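Local coordinates for protein glycosyl hydrolase (Streptomyces cattleya, PDB 7LR8) that probably hydrolyses the beta-1,4-linked mannose-GlcNAc core of N-glycans, a disaccharide that it binds in its pocket, at residues T221-W226 with R262-Q267; Q267-P272 with W299-W304. The protein carries 1 engineered substitution. All blocks are in the same frame, centred on the assembly; numbering follows the deposited sequence.

Interaction 1: residues T221-W226 with R262-Q267. With BMA (beta-D-mannopyranose), chain D; NAG (2-acetamido-2-deoxy-beta-D-glucopyranose), chain C.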
ATOM      1  N   THR B 221      13.160 -21.049 -17.822  1.00 17.21           N
ATOM      2  CA  THR B 221      13.564 -20.875 -16.429  1.00 20.97           C
ATOM      3  C   THR B 221      14.191 -19.499 -16.260  1.00 22.52           C
ATOM      4  O   THR B 221      15.112 -19.141 -17.001  1.00 24.02           O
ATOM      5  CB  THR B 221      14.568 -21.946 -16.001  1.00 21.48           C
ATOM      6  OG1 THR B 221      14.040 -23.243 -16.279  1.00 20.75           O
ATOM      7  CG2 THR B 221      14.871 -21.831 -14.514  1.00 21.47           C
ATOM      8  N   ALA B 222      13.708 -18.732 -15.287  1.00 17.53           N
ATOM      9  CA  ALA B 222      14.280 -17.427 -14.998  1.00 20.41           C
ATOM     10  C   ALA B 222      15.132 -17.518 -13.742  1.00 21.22           C
ATOM     11  O   ALA B 222      14.689 -18.070 -12.730  1.00 23.87           O
ATOM     12  CB  ALA B 222      13.188 -16.372 -14.831  1.00 20.08           C
ATOM     13  N   VAL B 223      16.356 -17.007 -13.814  1.00 20.00           N
ATOM     14  CA  VAL B 223      17.220 -16.906 -12.641  1.00 21.19           C
ATOM     15  C   VAL B 223      17.635 -15.452 -12.462  1.00 18.19           C
ATOM     16  O   VAL B 223      17.812 -14.704 -13.436  1.00 17.77           O
ATOM     17  CB  VAL B 223      18.466 -17.817 -12.743  1.00 22.04           C
ATOM     18  CG1 VAL B 223      18.048 -19.289 -12.718  1.00 24.24           C
ATOM     19  CG2 VAL B 223      19.259 -17.503 -13.994  1.00 19.10           C
ATOM     20  N   HIS B 224      17.780 -15.057 -11.195  1.00 17.50           N
ATOM     21  CA  HIS B 224      18.194 -13.715 -10.804  1.00 18.50           C
ATOM     22  C   HIS B 224      19.464 -13.853  -9.970  1.00 17.72           C
ATOM     23  O   HIS B 224      19.417 -14.422  -8.874  1.00 19.33           O
ATOM     24  CB  HIS B 224      17.106 -13.018  -9.981  1.00 20.37           C
ATOM     25  CG  HIS B 224      15.799 -12.844 -10.696  1.00 16.62           C
ATOM     26  ND1 HIS B 224      14.616 -12.628 -10.019  1.00 20.37           N
ATOM     27  CD2 HIS B 224      15.486 -12.835 -12.015  1.00 17.57           C
ATOM     28  CE1 HIS B 224      13.631 -12.492 -10.889  1.00 19.67           C
ATOM     29  NE2 HIS B 224      14.129 -12.623 -12.107  1.00 18.01           N
ATOM     30  N   SER B 225      20.591 -13.328 -10.476  1.00 18.08           N
ATOM     31  CA  SER B 225      21.902 -13.583  -9.875  1.00 17.25           C
ATOM     32  C   SER B 225      22.392 -12.364  -9.095  1.00 17.28           C
ATOM     33  O   SER B 225      22.701 -11.323  -9.688  1.00 16.63           O
ATOM     34  CB  SER B 225      22.918 -13.960 -10.944  1.00 18.01           C
ATOM     35  OG  SER B 225      24.172 -14.202 -10.327  1.00 18.12           O
ATOM     36  N   TRP B 226      22.516 -12.515  -7.778  1.00 15.53           N
ATOM     37  CA  TRP B 226      22.846 -11.398  -6.891  1.00 16.49           C
ATOM     38  C   TRP B 226      23.892 -11.847  -5.886  1.00 19.95           C
ATOM     39  O   TRP B 226      23.575 -12.586  -4.944  1.00 20.68           O
ATOM     40  CB  TRP B 226      21.589 -10.880  -6.188  1.00 18.40           C
ATOM     41  CG  TRP B 226      20.713 -10.161  -7.139  1.00 17.95           C
ATOM     42  CD1 TRP B 226      19.549 -10.615  -7.700  1.00 18.12           C
ATOM     43  CD2 TRP B 226      20.943  -8.863  -7.679  1.00 18.92           C
ATOM     44  NE1 TRP B 226      19.029  -9.660  -8.545  1.00 20.27           N
ATOM     45  CE2 TRP B 226      19.883  -8.584  -8.569  1.00 18.53           C
ATOM     46  CE3 TRP B 226      21.960  -7.921  -7.524  1.00 20.03           C
ATOM     47  CZ2 TRP B 226      19.794  -7.378  -9.261  1.00 19.06           C
ATOM     48  CZ3 TRP B 226      21.874  -6.719  -8.219  1.00 20.29           C
ATOM     49  CH2 TRP B 226      20.809  -6.463  -9.082  1.00 20.04           C
ATOM     50  N   ARG B 262      15.709 -26.671 -22.739  1.00 24.12           N
ATOM     51  CA  ARG B 262      14.885 -25.586 -22.210  1.00 24.76           C
ATOM     52  C   ARG B 262      15.761 -24.363 -21.955  1.00 23.05           C
ATOM     53  O   ARG B 262      16.784 -24.473 -21.271  1.00 23.04           O
ATOM     54  CB  ARG B 262      14.197 -26.008 -20.910  1.00 25.40           C
ATOM     55  CG  ARG B 262      13.443 -24.872 -20.195  1.00 26.08           C
ATOM     56  CD  ARG B 262      12.833 -25.396 -18.898  1.00 24.32           C
ATOM     57  NE  ARG B 262      12.173 -24.403 -18.050  1.00 25.32           N
ATOM     58  CZ  ARG B 262      10.855 -24.182 -18.022  1.00 27.08           C
ATOM     59  NH1 ARG B 262      10.044 -24.845 -18.850  1.00 26.51           N
ATOM     60  NH2 ARG B 262      10.348 -23.285 -17.175  1.00 23.96           N
ATOM     61  N   PRO B 263      15.425 -23.202 -22.512  1.00 23.49           N
ATOM     62  CA  PRO B 263      16.264 -22.018 -22.292  1.00 21.57           C
ATOM     63  C   PRO B 263      16.228 -21.562 -20.842  1.00 25.96           C
ATOM     64  O   PRO B 263      15.217 -21.704 -20.148  1.00 22.24           O
ATOM     65  CB  PRO B 263      15.641 -20.962 -23.214  1.00 23.08           C
ATOM     66  CG  PRO B 263      14.828 -21.753 -24.216  1.00 24.56           C
ATOM     67  CD  PRO B 263      14.316 -22.928 -23.439  1.00 23.44           C
ATOM     68  N   VAL B 264      17.356 -21.013 -20.390  1.00 21.14           N
ATOM     69  CA  VAL B 264      17.474 -20.378 -19.078  1.00 21.44           C
ATOM     70  C   VAL B 264      17.704 -18.889 -19.299  1.00 20.79           C
ATOM     71  O   VAL B 264      18.659 -18.496 -19.978  1.00 21.95           O
ATOM     72  CB  VAL B 264      18.608 -20.984 -18.237  1.00 20.84           C
ATOM     73  CG1 VAL B 264      18.617 -20.352 -16.834  1.00 18.88           C
ATOM     74  CG2 VAL B 264      18.446 -22.492 -18.133  1.00 25.61           C
ATOM     75  N   TRP B 265      16.826 -18.062 -18.728  1.00 19.06           N
ATOM     76  CA  TRP B 265      16.887 -16.610 -18.882  1.00 22.52           C
ATOM     77  C   TRP B 265      17.545 -16.013 -17.641  1.00 19.37           C
ATOM     78  O   TRP B 265      16.976 -16.057 -16.548  1.00 18.63           O
ATOM     79  CB  TRP B 265      15.480 -16.049 -19.102  1.00 21.40           C
ATOM     80  CG  TRP B 265      15.402 -14.562 -19.366  1.00 19.06           C
ATOM     81  CD1 TRP B 265      16.441 -13.665 -19.406  1.00 22.57           C
ATOM     82  CD2 TRP B 265      14.216 -13.810 -19.628  1.00 20.33           C
ATOM     83  NE1 TRP B 265      15.963 -12.403 -19.679  1.00 19.31           N
ATOM     84  CE2 TRP B 265      14.600 -12.468 -19.808  1.00 21.20           C
ATOM     85  CE3 TRP B 265      12.850 -14.143 -19.713  1.00 21.62           C
ATOM     86  CZ2 TRP B 265      13.676 -11.462 -20.095  1.00 21.88           C
ATOM     87  CZ3 TRP B 265      11.944 -13.147 -19.996  1.00 23.08           C
ATOM     88  CH2 TRP B 265      12.352 -11.821 -20.169  1.00 23.21           C
ATOM     89  N   LEU B 266      18.755 -15.472 -17.795  1.00 18.36           N
ATOM     90  CA  LEU B 266      19.353 -14.687 -16.715  1.00 15.98           C
ATOM     91  C   LEU B 266      18.653 -13.337 -16.709  1.00 19.63           C
ATOM     92  O   LEU B 266      19.079 -12.377 -17.352  1.00 18.53           O
ATOM     93  CB  LEU B 266      20.860 -14.550 -16.918  1.00 15.74           C
ATOM     94  CG  LEU B 266      21.557 -13.724 -15.851  1.00 15.45           C
ATOM     95  CD1 LEU B 266      21.457 -14.398 -14.484  1.00 18.32           C
ATOM     96  CD2 LEU B 266      23.030 -13.535 -16.259  1.00 16.41           C
ATOM     97  N   GLN B 267      17.524 -13.278 -16.001  1.00 16.63           N
ATOM     98  CA  GLN B 267      16.608 -12.157 -16.081  1.00 17.37           C
ATOM     99  C   GLN B 267      16.978 -11.011 -15.157  1.00 17.21           C
ATOM    100  O   GLN B 267      16.461  -9.901 -15.334  1.00 17.92           O
ATOM    101  CB  GLN B 267      15.186 -12.647 -15.767  1.00 18.21           C
ATOM    102  CG  GLN B 267      14.093 -11.723 -16.217  1.00 19.49           C
ATOM    103  CD  GLN B 267      12.742 -12.194 -15.735  1.00 23.28           C
ATOM    104  OE1 GLN B 267      12.585 -12.524 -14.557  1.00 20.79           O
ATOM    105  NE2 GLN B 267      11.765 -12.240 -16.635  1.00 21.94           N
TER
HETATM  106  C1  BMA D   2      16.079  -8.100  -6.799  1.00 29.52           C
HETATM  107  C2  BMA D   2      15.187  -7.203  -7.716  1.00 34.24           C
HETATM  108  C3  BMA D   2      14.898  -5.903  -6.995  1.00 23.19           C
HETATM  109  C4  BMA D   2      16.234  -5.307  -6.370  1.00 19.39           C
HETATM  110  C5  BMA D   2      17.485  -6.091  -6.857  1.00 24.61           C
HETATM  111  C6  BMA D   2      18.774  -5.630  -6.213  1.00 17.73           C
HETATM  112  O2  BMA D   2      13.960  -7.838  -8.043  1.00 26.54           O
HETATM  113  O3  BMA D   2      13.840  -6.081  -6.020  1.00 29.37           O
HETATM  114  O4  BMA D   2      16.337  -3.966  -6.762  1.00 21.43           O
HETATM  115  O5  BMA D   2      17.353  -7.481  -6.506  1.00 27.47           O
HETATM  116  O6  BMA D   2      18.644  -5.848  -4.787  1.00 27.13           O
HETATM  117  C1  NAG C   1      16.427  -9.777  -1.761  1.00 38.13           C
HETATM  118  C2  NAG C   1      15.859  -8.361  -1.848  1.00 40.71           C
HETATM  119  C3  NAG C   1      15.173  -8.140  -3.203  1.00 30.03           C
HETATM  120  C4  NAG C   1      16.090  -8.533  -4.359  1.00 30.50           C
HETATM  121  C5  NAG C   1      16.575  -9.965  -4.124  1.00 34.14           C
HETATM  122  C6  NAG C   1      17.529 -10.500  -5.163  1.00 31.73           C
HETATM  123  C7  NAG C   1      14.969  -7.061   0.049  1.00 40.71           C
HETATM  124  C8  NAG C   1      13.927  -7.011   1.132  1.00 26.05           C
HETATM  125  N2  NAG C   1      14.926  -8.130  -0.755  1.00 45.91           N
HETATM  126  O1  NAG C   1      17.149  -9.900  -0.582  1.00 33.50           O
HETATM  127  O3  NAG C   1      14.772  -6.782  -3.330  1.00 21.49           O
HETATM  128  O4  NAG C   1      15.351  -8.414  -5.575  1.00 26.35           O
HETATM  129  O5  NAG C   1      17.274 -10.022  -2.874  1.00 37.81           O
HETATM  130  O6  NAG C   1      17.792 -11.880  -4.944  1.00 32.44           O
HETATM  131  O7  NAG C   1      15.804  -6.169  -0.095  1.00 37.21           O

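Interaction 2: residues Q267-P272 with W299-W304. With BMA (beta-D-mannopyranose), chain D.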
ATOM      1  N   GLN B 267      17.524 -13.278 -16.001  1.00 16.63           N
ATOM      2  CA  GLN B 267      16.608 -12.157 -16.081  1.00 17.37           C
ATOM      3  C   GLN B 267      16.978 -11.011 -15.157  1.00 17.21           C
ATOM      4  O   GLN B 267      16.461  -9.901 -15.334  1.00 17.92           O
ATOM      5  CB  GLN B 267      15.186 -12.647 -15.767  1.00 18.21           C
ATOM      6  CG  GLN B 267      14.093 -11.723 -16.217  1.00 19.49           C
ATOM      7  CD  GLN B 267      12.742 -12.194 -15.735  1.00 23.28           C
ATOM      8  OE1 GLN B 267      12.585 -12.524 -14.557  1.00 20.79           O
ATOM      9  NE2 GLN B 267      11.765 -12.240 -16.635  1.00 21.94           N
ATOM     10  N   GLU B 268      17.856 -11.257 -14.185  1.00 16.55           N
ATOM     11  CA  GLU B 268      18.490 -10.197 -13.409  1.00 20.16           C
ATOM     12  C   GLU B 268      19.934 -10.562 -13.148  1.00 19.89           C
ATOM     13  O   GLU B 268      20.236 -11.694 -12.763  1.00 17.33           O
ATOM     14  CB  GLU B 268      17.826  -9.957 -12.051  1.00 18.02           C
ATOM     15  CG  GLU B 268      16.434  -9.401 -12.151  1.00 17.95           C
ATOM     16  CD  GLU B 268      15.766  -9.293 -10.794  1.00 21.04           C
ATOM     17  OE1 GLU B 268      16.472  -9.448  -9.767  1.00 21.94           O
ATOM     18  OE2 GLU B 268      14.545  -9.059 -10.769  1.00 19.86           O
ATOM     19  N   VAL B 269      20.814  -9.586 -13.342  1.00 16.54           N
ATOM     20  CA  VAL B 269      22.201  -9.673 -12.895  1.00 17.23           C
ATOM     21  C   VAL B 269      22.659  -8.236 -12.719  1.00 16.67           C
ATOM     22  O   VAL B 269      22.374  -7.381 -13.567  1.00 16.27           O
ATOM     23  CB  VAL B 269      23.100 -10.449 -13.880  1.00 17.92           C
ATOM     24  CG1 VAL B 269      22.974  -9.902 -15.315  1.00 20.18           C
ATOM     25  CG2 VAL B 269      24.573 -10.396 -13.397  1.00 19.12           C
ATOM     26  N   GLY B 270      23.330  -7.939 -11.609  1.00 19.98           N
ATOM     27  CA  GLY B 270      23.767  -6.583 -11.356  1.00 19.83           C
ATOM     28  C   GLY B 270      25.018  -6.561 -10.508  1.00 19.79           C
ATOM     29  O   GLY B 270      25.499  -7.596 -10.039  1.00 19.32           O
ATOM     30  N   ALA B 271      25.512  -5.342 -10.269  1.00 17.84           N
ATOM     31  CA  ALA B 271      26.805  -5.102  -9.624  1.00 21.71           C
ATOM     32  C   ALA B 271      26.582  -4.281  -8.359  1.00 19.00           C
ATOM     33  O   ALA B 271      26.752  -3.050  -8.372  1.00 19.53           O
ATOM     34  CB  ALA B 271      27.758  -4.389 -10.581  1.00 19.20           C
ATOM     35  N   PRO B 272      26.220  -4.936  -7.222  1.00 19.25           N
ATOM     36  CA  PRO B 272      25.829  -4.181  -6.018  1.00 20.13           C
ATOM     37  C   PRO B 272      26.993  -3.809  -5.111  1.00 22.08           C
ATOM     38  O   PRO B 272      27.688  -4.695  -4.609  1.00 23.36           O
ATOM     39  CB  PRO B 272      24.888  -5.155  -5.293  1.00 21.10           C
ATOM     40  CG  PRO B 272      25.469  -6.508  -5.633  1.00 21.64           C
ATOM     41  CD  PRO B 272      26.037  -6.390  -7.039  1.00 22.16           C
ATOM     42  N   TRP B 299      18.730 -17.958 -22.766  1.00 22.81           N
ATOM     43  CA  TRP B 299      17.748 -17.179 -23.511  1.00 22.10           C
ATOM     44  C   TRP B 299      18.219 -15.743 -23.685  1.00 25.93           C
ATOM     45  O   TRP B 299      18.100 -15.164 -24.772  1.00 25.68           O
ATOM     46  CB  TRP B 299      16.392 -17.208 -22.803  1.00 23.77           C
ATOM     47  CG  TRP B 299      15.298 -16.557 -23.598  1.00 25.13           C
ATOM     48  CD1 TRP B 299      14.433 -17.172 -24.449  1.00 28.07           C
ATOM     49  CD2 TRP B 299      14.946 -15.164 -23.607  1.00 26.09           C
ATOM     50  NE1 TRP B 299      13.561 -16.257 -24.988  1.00 30.76           N
ATOM     51  CE2 TRP B 299      13.860 -15.015 -24.494  1.00 28.59           C
ATOM     52  CE3 TRP B 299      15.446 -14.030 -22.959  1.00 25.71           C
ATOM     53  CZ2 TRP B 299      13.270 -13.778 -24.747  1.00 29.14           C
ATOM     54  CZ3 TRP B 299      14.853 -12.806 -23.208  1.00 28.38           C
ATOM     55  CH2 TRP B 299      13.778 -12.689 -24.092  1.00 27.12           C
ATOM     56  N   GLY B 300      18.741 -15.148 -22.622  1.00 24.10           N
ATOM     57  CA  GLY B 300      19.188 -13.775 -22.681  1.00 24.68           C
ATOM     58  C   GLY B 300      19.804 -13.370 -21.363  1.00 23.71           C
ATOM     59  O   GLY B 300      19.737 -14.102 -20.369  1.00 21.73           O
ATOM     60  N   VAL B 301      20.421 -12.186 -21.383  1.00 19.69           N
ATOM     61  CA  VAL B 301      21.025 -11.545 -20.219  1.00 21.74           C
ATOM     62  C   VAL B 301      20.346 -10.198 -20.044  1.00 26.05           C
ATOM     63  O   VAL B 301      20.361  -9.368 -20.964  1.00 24.98           O
ATOM     64  CB  VAL B 301      22.539 -11.352 -20.391  1.00 22.05           C
ATOM     65  CG1 VAL B 301      23.108 -10.611 -19.184  1.00 23.94           C
ATOM     66  CG2 VAL B 301      23.238 -12.686 -20.610  1.00 23.62           C
ATOM     67  N   THR B 302      19.756  -9.971 -18.870  1.00 20.65           N
ATOM     68  CA  THR B 302      18.992  -8.757 -18.627  1.00 21.01           C
ATOM     69  C   THR B 302      19.570  -8.083 -17.391  1.00 20.18           C
ATOM     70  O   THR B 302      19.400  -8.574 -16.271  1.00 22.72           O
ATOM     71  CB  THR B 302      17.501  -9.073 -18.476  1.00 20.61           C
ATOM     72  OG1 THR B 302      17.084  -9.910 -19.574  1.00 22.70           O
ATOM     73  CG2 THR B 302      16.678  -7.797 -18.490  1.00 24.24           C
ATOM     74  N   TRP B 303      20.305  -6.989 -17.599  1.00 18.99           N
ATOM     75  CA  TRP B 303      21.017  -6.327 -16.522  1.00 17.87           C
ATOM     76  C   TRP B 303      20.057  -5.549 -15.633  1.00 20.90           C
ATOM     77  O   TRP B 303      19.118  -4.913 -16.116  1.00 21.23           O
ATOM     78  CB  TRP B 303      22.091  -5.380 -17.084  1.00 20.46           C
ATOM     79  CG  TRP B 303      23.109  -5.070 -16.052  1.00 22.42           C
ATOM     80  CD1 TRP B 303      23.093  -4.036 -15.159  1.00 20.50           C
ATOM     81  CD2 TRP B 303      24.282  -5.837 -15.758  1.00 21.08           C
ATOM     82  NE1 TRP B 303      24.201  -4.105 -14.338  1.00 21.35           N
ATOM     83  CE2 TRP B 303      24.936  -5.210 -14.683  1.00 22.35           C
ATOM     84  CE3 TRP B 303      24.842  -7.002 -16.302  1.00 24.55           C
ATOM     85  CZ2 TRP B 303      26.117  -5.703 -14.146  1.00 26.51           C
ATOM     86  CZ3 TRP B 303      26.015  -7.489 -15.757  1.00 24.44           C
ATOM     87  CH2 TRP B 303      26.633  -6.845 -14.699  1.00 26.06           C
ATOM     88  N   TRP B 304      20.281  -5.630 -14.319  1.00 20.83           N
ATOM     89  CA  TRP B 304      19.597  -4.773 -13.351  1.00 19.58           C
ATOM     90  C   TRP B 304      20.585  -3.696 -12.938  1.00 19.37           C
ATOM     91  O   TRP B 304      21.542  -3.991 -12.220  1.00 20.30           O
ATOM     92  CB  TRP B 304      19.146  -5.542 -12.112  1.00 21.53           C
ATOM     93  CG  TRP B 304      18.303  -4.662 -11.232  1.00 19.64           C
ATOM     94  CD1 TRP B 304      18.729  -3.637 -10.432  1.00 20.91           C
ATOM     95  CD2 TRP B 304      16.871  -4.696 -11.108  1.00 19.63           C
ATOM     96  NE1 TRP B 304      17.654  -3.035  -9.821  1.00 19.14           N
ATOM     97  CE2 TRP B 304      16.504  -3.673 -10.214  1.00 19.46           C
ATOM     98  CE3 TRP B 304      15.870  -5.506 -11.656  1.00 16.92           C
ATOM     99  CZ2 TRP B 304      15.180  -3.427  -9.877  1.00 21.10           C
ATOM    100  CZ3 TRP B 304      14.561  -5.260 -11.312  1.00 20.03           C
ATOM    101  CH2 TRP B 304      14.224  -4.239 -10.431  1.00 22.34           C
TER
HETATM  102  C1  BMA D   2      16.079  -8.100  -6.799  1.00 29.52           C
HETATM  103  C2  BMA D   2      15.187  -7.203  -7.716  1.00 34.24           C
HETATM  104  C3  BMA D   2      14.898  -5.903  -6.995  1.00 23.19           C
HETATM  105  C4  BMA D   2      16.234  -5.307  -6.370  1.00 19.39           C
HETATM  106  C5  BMA D   2      17.485  -6.091  -6.857  1.00 24.61           C
HETATM  107  C6  BMA D   2      18.774  -5.630  -6.213  1.00 17.73           C
HETATM  108  O2  BMA D   2      13.960  -7.838  -8.043  1.00 26.54           O
HETATM  109  O3  BMA D   2      13.840  -6.081  -6.020  1.00 29.37           O
HETATM  110  O4  BMA D   2      16.337  -3.966  -6.762  1.00 21.43           O
HETATM  111  O5  BMA D   2      17.353  -7.481  -6.506  1.00 27.47           O
HETATM  112  O6  BMA D   2      18.644  -5.848  -4.787  1.00 27.13           O
HETATM  113  O   HOH W   1      24.342  -3.027 -11.606  1.00 24.34           O

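Interaction 1: residues T221-W226 with R262-Q267
His224 presents its ring edge to Gln267: NE2 donates in the plane of the imidazole to a lone pair of OE1 at 2.9 Å, almost perfectly straight (179°). The two side chains run side by side inside the (beta/alpha)8 barrel of this GH5 enzyme, ring and amide planes 28° apart, and Gln267 NE2 is fixed by Thr149. Gln267 also lays CG over the centre of one face of the Trp265 indole. The guanidinium of Arg262 uses its edge, sending NE to Thr221 OG1 (2.8 Å, in plane). Beyond the strands, Trp226 turns one face to the mannose, with BMA O5 3.4 Å from NE1, while NE1 bonds to Glu268. An alanine at Trp226 would probably leave mannose O5, C5 and C6 without the indole they rest on, and Glu268 OE1 without this donor. The backbones of 221-225 and 264-267 pair in parallel, Thr221 O taking Trp265 N at 2.7 Å and Val223 N reaching Trp265 O. Thr221, Val223 and Leu266 pack on helix 240-253, with Val264 on the same sheet face; Val223 has CG1 anti to its carbonyl carbon (chi1 -66°), and its CG2 meets Leu266 CD1 at 3.8 Å.

Interaction 2: residues Q267-P272 with W299-W304
The carbonyl oxygen of Val269 sits over the centre of one face of the Trp303 indole, its nearest ring atom CD2 at 3.3 Å, while the same oxygen takes the N-H of Trp304 at 2.8 Å. That bond is straight at the hydrogen (169°), but its donor stands above the carbonyl plane, 38° out of it. Here the beta-alpha-beta unit of strand 264-269, helix 281-293 and strand 298-304 joins two neighbouring parallel strands of the barrel. Pairing is otherwise slight: Val269 N to Thr302 O is a weak bond, and Thr302 CB rests against Gln267 O at 3.4 Å. On the side packed by helix 281-293, Val269 CG1 lies between its own backbone N and carbonyl carbon (chi1 52°), where it meets Trp303 CE3 at 3.6 Å and also touches Val301 CG1. Gly270 continues over the same indole face, nearer the rim; a CB there would run into Trp304 O.

On the pocket side, Glu268 and Trp304 extend alongside each other, Glu268 CG 4.0 Å from Trp304 CE3, with the carboxylate turned well out of parallel with the ring. The carboxylate is gripped by Arg54 and Trp226, and its OE2 comes close to BMA O2; BMA C3 lies over one face of the Trp304 ring, toward the rim. Where the strands end, a water bridges the two segments: it accepts from Ala271 N and from Trp303 NE1, each at 2.9 Å, and lies next to Trp304 O.

Both contacts are buried, close to the centre of the chain, in the wall of the barrel, and share strand 264-269, which has 221-225 on one flank in interaction 1 and 298-304 on the other in interaction 2. The first is regular parallel pairing, reinforced by side-chain bonds of histidine, glutamine and arginine. The second pairs poorly and relies more on indoles, a carbonyl over a ring and a bridging water. They meet directly: Trp265 NE1 lies 2.7 Å from Thr302 OG1, probably hydrogen-bonded, and the Trp226 ring packs on Trp304. Each delivers a tryptophan to the mannose from its strand's C-terminal end, and interaction 2 adds an acidic group.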